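Local coordinates for putative peptide ABC-transport system periplasmic peptide-binding protein (Campylobacter jejuni, PDB 4OEV) that binds a nickel(II) ion outside the cytoplasm, here together with oxalate, and probably delivers it to an ABC-type importer, at residues A[238-243]-A[478-483]; A[279-284]-A[457-462]. All coordinates share one frame; numbering follows the deposited sequence.

Interaction 1 (A[238-243]-A[478-483]). With NI (nickel (II) ion), chain C; OXL (oxalate ion), chain D.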
ATOM      1  N   SER A 238       3.883  11.210  -2.007  1.00 40.01           N
ATOM      2  CA  SER A 238       3.173   9.950  -1.759  1.00 38.28           C
ATOM      3  C   SER A 238       2.441   9.988  -0.437  1.00 36.27           C
ATOM      4  O   SER A 238       2.778  10.786   0.435  1.00 37.31           O
ATOM      5  CB  SER A 238       4.121   8.760  -1.753  1.00 35.10           C
ATOM      6  OG  SER A 238       4.592   8.501  -0.425  1.00 34.48           O
ATOM      7  N   ALA A 239       1.521   9.054  -0.264  1.00 36.86           N
ATOM      8  CA  ALA A 239       0.795   8.898   1.001  1.00 36.63           C
ATOM      9  C   ALA A 239       1.448   7.780   1.825  1.00 35.97           C
ATOM     10  O   ALA A 239       0.887   7.278   2.808  1.00 33.20           O
ATOM     11  CB  ALA A 239      -0.719   8.604   0.738  1.00 33.41           C
ATOM     12  N   ASP A 240       2.638   7.371   1.394  1.00 35.36           N
ATOM     13  CA  ASP A 240       3.351   6.276   2.029  1.00 32.70           C
ATOM     14  C   ASP A 240       4.103   6.728   3.284  1.00 31.71           C
ATOM     15  O   ASP A 240       4.917   7.644   3.198  1.00 32.62           O
ATOM     16  CB  ASP A 240       4.336   5.685   1.026  1.00 33.24           C
ATOM     17  CG  ASP A 240       4.916   4.378   1.495  1.00 30.98           C
ATOM     18  OD1 ASP A 240       4.404   3.797   2.475  1.00 32.81           O
ATOM     19  OD2 ASP A 240       5.853   3.897   0.854  1.00 32.94           O
ATOM     20  N   TYR A 241       3.859   6.098   4.429  1.00 30.84           N
ATOM     21  CA  TYR A 241       4.653   6.446   5.656  1.00 30.73           C
ATOM     22  C   TYR A 241       5.462   5.255   6.202  1.00 28.79           C
ATOM     23  O   TYR A 241       5.150   4.096   5.925  1.00 25.92           O
ATOM     24  CB  TYR A 241       3.733   7.003   6.761  1.00 30.58           C
ATOM     25  CG  TYR A 241       2.701   5.987   7.249  1.00 31.08           C
ATOM     26  CD1 TYR A 241       3.051   5.007   8.186  1.00 31.97           C
ATOM     27  CD2 TYR A 241       1.387   6.026   6.798  1.00 31.23           C
ATOM     28  CE1 TYR A 241       2.106   4.054   8.618  1.00 31.79           C
ATOM     29  CE2 TYR A 241       0.432   5.089   7.247  1.00 30.56           C
ATOM     30  CZ  TYR A 241       0.816   4.108   8.126  1.00 31.99           C
ATOM     31  OH  TYR A 241      -0.092   3.176   8.560  1.00 28.36           O
ATOM     32  N   ARG A 242       6.521   5.543   6.972  1.00 30.04           N
ATOM     33  CA  ARG A 242       7.282   4.528   7.679  1.00 31.27           C
ATOM     34  C   ARG A 242       7.022   4.702   9.169  1.00 28.14           C
ATOM     35  O   ARG A 242       6.811   5.805   9.617  1.00 26.95           O
ATOM     36  CB  ARG A 242       8.818   4.615   7.440  1.00 30.49           C
ATOM     37  CG  ARG A 242       9.196   4.316   5.983  1.00 30.35           C
ATOM     38  CD  ARG A 242       9.130   2.842   5.662  1.00 29.82           C
ATOM     39  NE  ARG A 242       9.139   2.636   4.226  1.00 31.51           N
ATOM     40  CZ  ARG A 242       8.064   2.694   3.448  1.00 29.44           C
ATOM     41  NH1 ARG A 242       6.856   2.964   3.944  1.00 29.94           N
ATOM     42  NH2 ARG A 242       8.194   2.498   2.150  1.00 29.24           N
ATOM     43  N   ALA A 243       7.034   3.597   9.894  1.00 25.79           N
ATOM     44  CA  ALA A 243       6.735   3.581  11.339  1.00 24.08           C
ATOM     45  C   ALA A 243       7.366   2.377  11.978  1.00 27.68           C
ATOM     46  O   ALA A 243       7.666   1.407  11.269  1.00 28.78           O
ATOM     47  CB  ALA A 243       5.149   3.576  11.565  1.00 29.76           C
ATOM     48  N   LEU A 478       1.633   8.995  -5.164  1.00 31.90           N
ATOM     49  CA  LEU A 478       1.886   7.562  -5.111  1.00 33.62           C
ATOM     50  C   LEU A 478       1.360   6.962  -3.805  1.00 33.44           C
ATOM     51  O   LEU A 478       0.942   7.693  -2.876  1.00 30.48           O
ATOM     52  CB  LEU A 478       3.397   7.269  -5.253  1.00 34.44           C
ATOM     53  CG  LEU A 478       4.000   7.791  -6.578  1.00 35.83           C
ATOM     54  CD1 LEU A 478       5.431   7.319  -6.767  1.00 36.71           C
ATOM     55  CD2 LEU A 478       3.105   7.418  -7.834  1.00 34.52           C
ATOM     56  N   GLY A 479       1.357   5.630  -3.756  1.00 34.67           N
ATOM     57  CA  GLY A 479       0.979   4.902  -2.562  1.00 32.79           C
ATOM     58  C   GLY A 479       2.209   4.250  -1.976  1.00 32.48           C
ATOM     59  O   GLY A 479       3.356   4.573  -2.326  1.00 32.11           O
ATOM     60  N   HIS A 480       1.927   3.337  -1.073  1.00 28.74           N
ATOM     61  CA  HIS A 480       2.896   2.504  -0.377  1.00 30.11           C
ATOM     62  C   HIS A 480       3.817   1.788  -1.387  1.00 33.38           C
ATOM     63  O   HIS A 480       3.347   1.267  -2.415  1.00 30.65           O
ATOM     64  CB  HIS A 480       2.113   1.543   0.502  1.00 28.63           C
ATOM     65  CG  HIS A 480       2.950   0.580   1.249  1.00 26.25           C
ATOM     66  ND1 HIS A 480       4.034   0.978   2.016  1.00 23.27           N
ATOM     67  CD2 HIS A 480       2.872  -0.766   1.366  1.00 26.27           C
ATOM     68  CE1 HIS A 480       4.592  -0.086   2.561  1.00 25.81           C
ATOM     69  NE2 HIS A 480       3.909  -1.161   2.212  1.00 21.15           N
ATOM     70  N   HIS A 481       5.124   1.865  -1.117  1.00 29.36           N
ATOM     71  CA  HIS A 481       6.225   1.418  -1.983  1.00 29.37           C
ATOM     72  C   HIS A 481       6.302   2.181  -3.286  1.00 31.59           C
ATOM     73  O   HIS A 481       6.967   1.719  -4.195  1.00 33.63           O
ATOM     74  CB  HIS A 481       6.183  -0.090  -2.328  1.00 28.10           C
ATOM     75  CG  HIS A 481       6.316  -1.003  -1.140  1.00 31.05           C
ATOM     76  ND1 HIS A 481       7.531  -1.292  -0.533  1.00 35.12           N
ATOM     77  CD2 HIS A 481       5.383  -1.730  -0.474  1.00 30.24           C
ATOM     78  CE1 HIS A 481       7.328  -2.135   0.473  1.00 32.61           C
ATOM     79  NE2 HIS A 481       6.033  -2.423   0.523  1.00 34.50           N
ATOM     80  N   GLY A 482       5.653   3.346  -3.366  1.00 28.99           N
ATOM     81  CA  GLY A 482       5.646   4.133  -4.573  1.00 29.49           C
ATOM     82  C   GLY A 482       4.742   3.533  -5.645  1.00 32.57           C
ATOM     83  O   GLY A 482       4.706   4.033  -6.799  1.00 34.24           O
ATOM     84  N   VAL A 483       3.999   2.481  -5.278  1.00 30.44           N
ATOM     85  CA  VAL A 483       3.057   1.857  -6.245  1.00 31.74           C
ATOM     86  C   VAL A 483       2.212   2.927  -6.880  1.00 32.78           C
ATOM     87  O   VAL A 483       1.721   3.869  -6.215  1.00 32.74           O
ATOM     88  CB  VAL A 483       2.193   0.751  -5.588  1.00 32.82           C
ATOM     89  CG1 VAL A 483       0.993   0.362  -6.438  1.00 36.81           C
ATOM     90  CG2 VAL A 483       3.072  -0.537  -5.338  1.00 26.50           C
TER
HETATM   91 NI    NI C 501       4.656  -3.102   2.074  1.00 27.31          NI
HETATM   92  C1  OXL D 502       5.548  -2.984   4.725  1.00 25.78           C
HETATM   93  C2  OXL D 502       4.238  -3.760   4.654  1.00 32.00           C
HETATM   94  O1  OXL D 502       6.147  -2.669   5.839  1.00 25.19           O
HETATM   95  O2  OXL D 502       4.021  -4.558   5.584  1.00 35.76           O
HETATM   96  O3  OXL D 502       6.058  -2.696   3.624  1.00 21.77           O
HETATM   97  O4  OXL D 502       3.469  -3.725   3.622  1.00 26.96           O
HETATM   98  O   HOH W   1       5.453  -4.897   1.895  1.00 17.81           O
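The imidazole of His480 has CD2 of His481 over one face, while its edge carries the polar contacts: OD1 of Asp240 beside ND1, NH1 of Arg242, and the nickel with its oxalate at the NE2 end. The guanidinium of Arg242 is turned 84° from this ring and has OD1 of Asp240 at its own edge, in plane. The carboxylate of Asp240 stands nearly upright against the ring, the planes 81° apart, and the ring nitrogen meets OD1 from above the carboxylate plane. With CG anti to the backbone N (chi1 -168°), Asp240 reaches the loop, where ND1 of His480 donates nearly straight to OD1 at 2.9 Å. The backbone N of His481 donates to OD2 of Asp240 at 2.9 Å. Arg242, bent at chi2, grips the same carboxylate end-on, NH1 salt-bridged to OD1 of Asp240 at 3.0 Å and NH2 bonded to OD2. Two donors per oxygen fix the carboxylate's rotation. In second-shell fashion, Asp240 orients His480 and may make its imidazole a somewhat better metal donor, tempered by the charge of Arg242. NE2 of His480 binds nickel at 2.1 Å and NE2 of His481 at 2.2 Å; His26, oxalate O3 and O4 and one water bring the donor atoms to six. ND1 of His481 is held by Glu12. Ala239 N donates to Leu478 O at 3.0 Å; OG of Ser238 accepts from Asp240 N, an ST turn, and bonds to Leu460 O. The buried contact joins strand 241-246 and its approach to the loop following strand 454-467, while Arg344 of helix 342-357 touches both histidines.

Interaction 2 (A[279-284]-A[457-462]); sequences YAFVAN and LAYLDF
Phe281 and Tyr459 make the apolar centre, their rings running alongside each other, nearly parallel (11°) but strongly offset. What sits over the Phe281 face is CB of Tyr459, a CH-pi contact 3.6 Å from the ring centroid. Phe281 keeps CG flanked by both N and the carbonyl carbon (chi1 76°), and its CE1 reaches CD2 of Tyr459 at 3.4 Å. Two residues on, just past the strand, the methyl of Ala283 also presses on CD2 of Tyr459 at 3.4 Å. Ala280 shares the other face with Leu460, its CB loosely touching Leu460 CD2 and, to one side, Ala458 CB. Backbone bonds flank this centre: Phe281 and Tyr459 are an antiparallel hydrogen-bonded pair, Tyr459 N to Phe281 O at 2.7 Å. Ala283 N donates almost straight to Leu457 O at 2.9 Å, and Asp461 N to Tyr279 O at 2.9 Å. At the polar edge CD1 of Tyr279 touches CB of Asp461, ring and carboxylate nearly perpendicular; Arg235 makes a cation-pi contact with the ring and, with Lys237, a salt bridge to OD2 of Asp461. Tyr459 OH hydrogen-bonds His285 O and Glu288 N. Leu457 and Ala458 form a classic beta bulge opposite Arg242. Strand 454-467 pairs with both 280-282 and 241-246 and lies between them, with helix 268-274 against Val282 and Ala458, and helix 342-357 touching Leu457 and Leu460.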
ATOM      1  N   TYR A 279      13.519  14.530   1.799  1.00 61.74           N
ATOM      2  CA  TYR A 279      12.700  13.729   0.894  1.00 53.72           C
ATOM      3  C   TYR A 279      11.591  13.080   1.713  1.00 46.33           C
ATOM      4  O   TYR A 279      11.105  11.980   1.399  1.00 42.13           O
ATOM      5  CB  TYR A 279      13.543  12.673   0.203  1.00 52.44           C
ATOM      6  CG  TYR A 279      13.589  12.842  -1.290  1.00 51.70           C
ATOM      7  CD1 TYR A 279      12.736  12.102  -2.106  1.00 51.21           C
ATOM      8  CD2 TYR A 279      14.471  13.734  -1.889  1.00 52.97           C
ATOM      9  CE1 TYR A 279      12.754  12.242  -3.486  1.00 52.33           C
ATOM     10  CE2 TYR A 279      14.507  13.884  -3.287  1.00 55.00           C
ATOM     11  CZ  TYR A 279      13.632  13.130  -4.076  1.00 54.41           C
ATOM     12  OH  TYR A 279      13.638  13.249  -5.453  1.00 56.90           O
ATOM     13  N   ALA A 280      11.191  13.764   2.781  1.00 47.10           N
ATOM     14  CA  ALA A 280      10.230  13.198   3.738  1.00 45.86           C
ATOM     15  C   ALA A 280       9.661  14.287   4.646  1.00 46.84           C
ATOM     16  O   ALA A 280      10.226  15.379   4.731  1.00 52.21           O
ATOM     17  CB  ALA A 280      10.893  12.112   4.560  1.00 43.59           C
ATOM     18  N   PHE A 281       8.554  13.997   5.322  1.00 42.50           N
ATOM     19  CA  PHE A 281       8.093  14.898   6.359  1.00 40.32           C
ATOM     20  C   PHE A 281       7.710  14.041   7.569  1.00 38.20           C
ATOM     21  O   PHE A 281       7.413  12.843   7.429  1.00 43.82           O
ATOM     22  CB  PHE A 281       6.953  15.854   5.883  1.00 46.24           C
ATOM     23  CG  PHE A 281       5.553  15.239   5.738  1.00 49.26           C
ATOM     24  CD1 PHE A 281       4.717  15.041   6.852  1.00 47.81           C
ATOM     25  CD2 PHE A 281       5.005  15.001   4.456  1.00 50.42           C
ATOM     26  CE1 PHE A 281       3.407  14.515   6.690  1.00 47.46           C
ATOM     27  CE2 PHE A 281       3.707  14.497   4.277  1.00 47.18           C
ATOM     28  CZ  PHE A 281       2.905  14.250   5.383  1.00 48.06           C
ATOM     29  N   VAL A 282       7.828  14.632   8.757  1.00 40.70           N
ATOM     30  CA  VAL A 282       7.526  13.900   9.997  1.00 37.51           C
ATOM     31  C   VAL A 282       6.074  13.401   9.988  1.00 36.60           C
ATOM     32  O   VAL A 282       5.171  14.180   9.675  1.00 39.95           O
ATOM     33  CB  VAL A 282       7.750  14.758  11.239  1.00 38.97           C
ATOM     34  CG1 VAL A 282       7.355  13.947  12.505  1.00 38.63           C
ATOM     35  CG2 VAL A 282       9.224  15.244  11.297  1.00 41.13           C
ATOM     36  N   ALA A 283       5.874  12.113  10.315  1.00 36.20           N
ATOM     37  CA  ALA A 283       4.571  11.491  10.446  1.00 35.23           C
ATOM     38  C   ALA A 283       4.146  11.344  11.914  1.00 35.12           C
ATOM     39  O   ALA A 283       4.968  11.082  12.797  1.00 33.68           O
ATOM     40  CB  ALA A 283       4.554  10.102   9.769  1.00 31.63           C
ATOM     41  N   ASN A 284       2.844  11.455  12.137  1.00 34.44           N
ATOM     42  CA  ASN A 284       2.229  11.300  13.454  1.00 33.25           C
ATOM     43  C   ASN A 284       1.013  10.403  13.393  1.00 33.57           C
ATOM     44  O   ASN A 284       0.638   9.790  14.378  1.00 31.48           O
ATOM     45  CB  ASN A 284       1.832  12.680  14.004  1.00 38.06           C
ATOM     46  CG  ASN A 284       3.002  13.401  14.606  1.00 41.23           C
ATOM     47  OD1 ASN A 284       3.670  12.855  15.495  1.00 38.20           O
ATOM     48  ND2 ASN A 284       3.264  14.637  14.134  1.00 42.42           N
ATOM     49  N   LEU A 457       6.878   7.613  11.946  1.00 32.13           N
ATOM     50  CA  LEU A 457       8.178   8.275  11.758  1.00 29.06           C
ATOM     51  C   LEU A 457       8.105   9.312  10.645  1.00 32.43           C
ATOM     52  O   LEU A 457       8.263  10.502  10.912  1.00 33.62           O
ATOM     53  CB  LEU A 457       9.246   7.227  11.472  1.00 26.69           C
ATOM     54  CG  LEU A 457       9.449   6.276  12.659  1.00 27.46           C
ATOM     55  CD1 LEU A 457      10.247   5.027  12.214  1.00 30.41           C
ATOM     56  CD2 LEU A 457      10.218   7.020  13.765  1.00 32.20           C
ATOM     57  N   ALA A 458       7.838   8.899   9.398  1.00 30.06           N
ATOM     58  CA  ALA A 458       7.882   9.875   8.326  1.00 29.13           C
ATOM     59  C   ALA A 458       7.051   9.462   7.089  1.00 29.22           C
ATOM     60  O   ALA A 458       6.937   8.277   6.785  1.00 32.36           O
ATOM     61  CB  ALA A 458       9.314  10.123   7.897  1.00 28.18           C
ATOM     62  N   TYR A 459       6.516  10.457   6.399  1.00 31.83           N
ATOM     63  CA  TYR A 459       5.931  10.289   5.062  1.00 31.58           C
ATOM     64  C   TYR A 459       7.030  10.500   4.012  1.00 33.07           C
ATOM     65  O   TYR A 459       7.854  11.383   4.169  1.00 34.56           O
ATOM     66  CB  TYR A 459       4.805  11.285   4.838  1.00 32.74           C
ATOM     67  CG  TYR A 459       3.484  10.849   5.460  1.00 32.53           C
ATOM     68  CD1 TYR A 459       2.499  10.233   4.699  1.00 33.71           C
ATOM     69  CD2 TYR A 459       3.207  11.105   6.793  1.00 32.71           C
ATOM     70  CE1 TYR A 459       1.264   9.854   5.261  1.00 34.07           C
ATOM     71  CE2 TYR A 459       1.984  10.713   7.377  1.00 32.58           C
ATOM     72  CZ  TYR A 459       1.019  10.104   6.608  1.00 32.28           C
ATOM     73  OH  TYR A 459      -0.180   9.724   7.181  1.00 30.88           O
ATOM     74  N   LEU A 460       7.064   9.646   2.989  1.00 31.18           N
ATOM     75  CA  LEU A 460       8.140   9.655   2.000  1.00 33.02           C
ATOM     76  C   LEU A 460       7.785  10.298   0.652  1.00 34.32           C
ATOM     77  O   LEU A 460       6.644  10.162   0.154  1.00 31.53           O
ATOM     78  CB  LEU A 460       8.585   8.222   1.741  1.00 33.92           C
ATOM     79  CG  LEU A 460       8.908   7.374   2.934  1.00 33.50           C
ATOM     80  CD1 LEU A 460       9.303   6.007   2.414  1.00 32.04           C
ATOM     81  CD2 LEU A 460      10.096   8.021   3.736  1.00 32.91           C
ATOM     82  N   ASP A 461       8.746  11.017   0.070  1.00 32.33           N
ATOM     83  CA  ASP A 461       8.701  11.271  -1.364  1.00 35.70           C
ATOM     84  C   ASP A 461       9.439  10.138  -2.040  1.00 36.77           C
ATOM     85  O   ASP A 461      10.271   9.463  -1.427  1.00 36.79           O
ATOM     86  CB  ASP A 461       9.350  12.586  -1.766  1.00 38.01           C
ATOM     87  CG  ASP A 461       8.480  13.757  -1.521  1.00 38.71           C
ATOM     88  OD1 ASP A 461       7.350  13.547  -1.053  1.00 39.17           O
ATOM     89  OD2 ASP A 461       8.913  14.889  -1.830  1.00 42.69           O
ATOM     90  N   PHE A 462       9.166   9.951  -3.321  1.00 37.01           N
ATOM     91  CA  PHE A 462       9.868   8.922  -4.060  1.00 37.44           C
ATOM     92  C   PHE A 462      10.633   9.561  -5.184  1.00 36.58           C
ATOM     93  O   PHE A 462      10.210  10.573  -5.741  1.00 38.85           O
ATOM     94  CB  PHE A 462       8.897   7.852  -4.584  1.00 38.65           C
ATOM     95  CG  PHE A 462       8.495   6.868  -3.528  1.00 36.83           C
ATOM     96  CD1 PHE A 462       9.289   5.762  -3.271  1.00 37.47           C
ATOM     97  CD2 PHE A 462       7.345   7.056  -2.794  1.00 34.63           C
ATOM     98  CE1 PHE A 462       8.970   4.850  -2.260  1.00 38.54           C
ATOM     99  CE2 PHE A 462       7.006   6.138  -1.766  1.00 33.69           C
ATOM    100  CZ  PHE A 462       7.807   5.042  -1.517  1.00 36.80           C
TER

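One long strand serves both contacts: 454-467 pairs directly with 280-282 in interaction 2 and with 241-246, whose first residues and preceding loop belong to interaction 1. Their centres are 9 Å apart, and interaction 2 is nested within the chain loop that interaction 1 closes. Direct ties exist, since OG of Ser238 lies 2.7 Å from O of Leu460, a probable hydrogen bond, and the Phe462 ring packs against Asp240 and Gly482. Chemistry follows place. Near the centre of the molecule, fully buried, interaction 1 spends its surface on charge, histidine and metal; interaction 2, farther out and partly buried, relies on sheet bonds and aromatic packing away from the site.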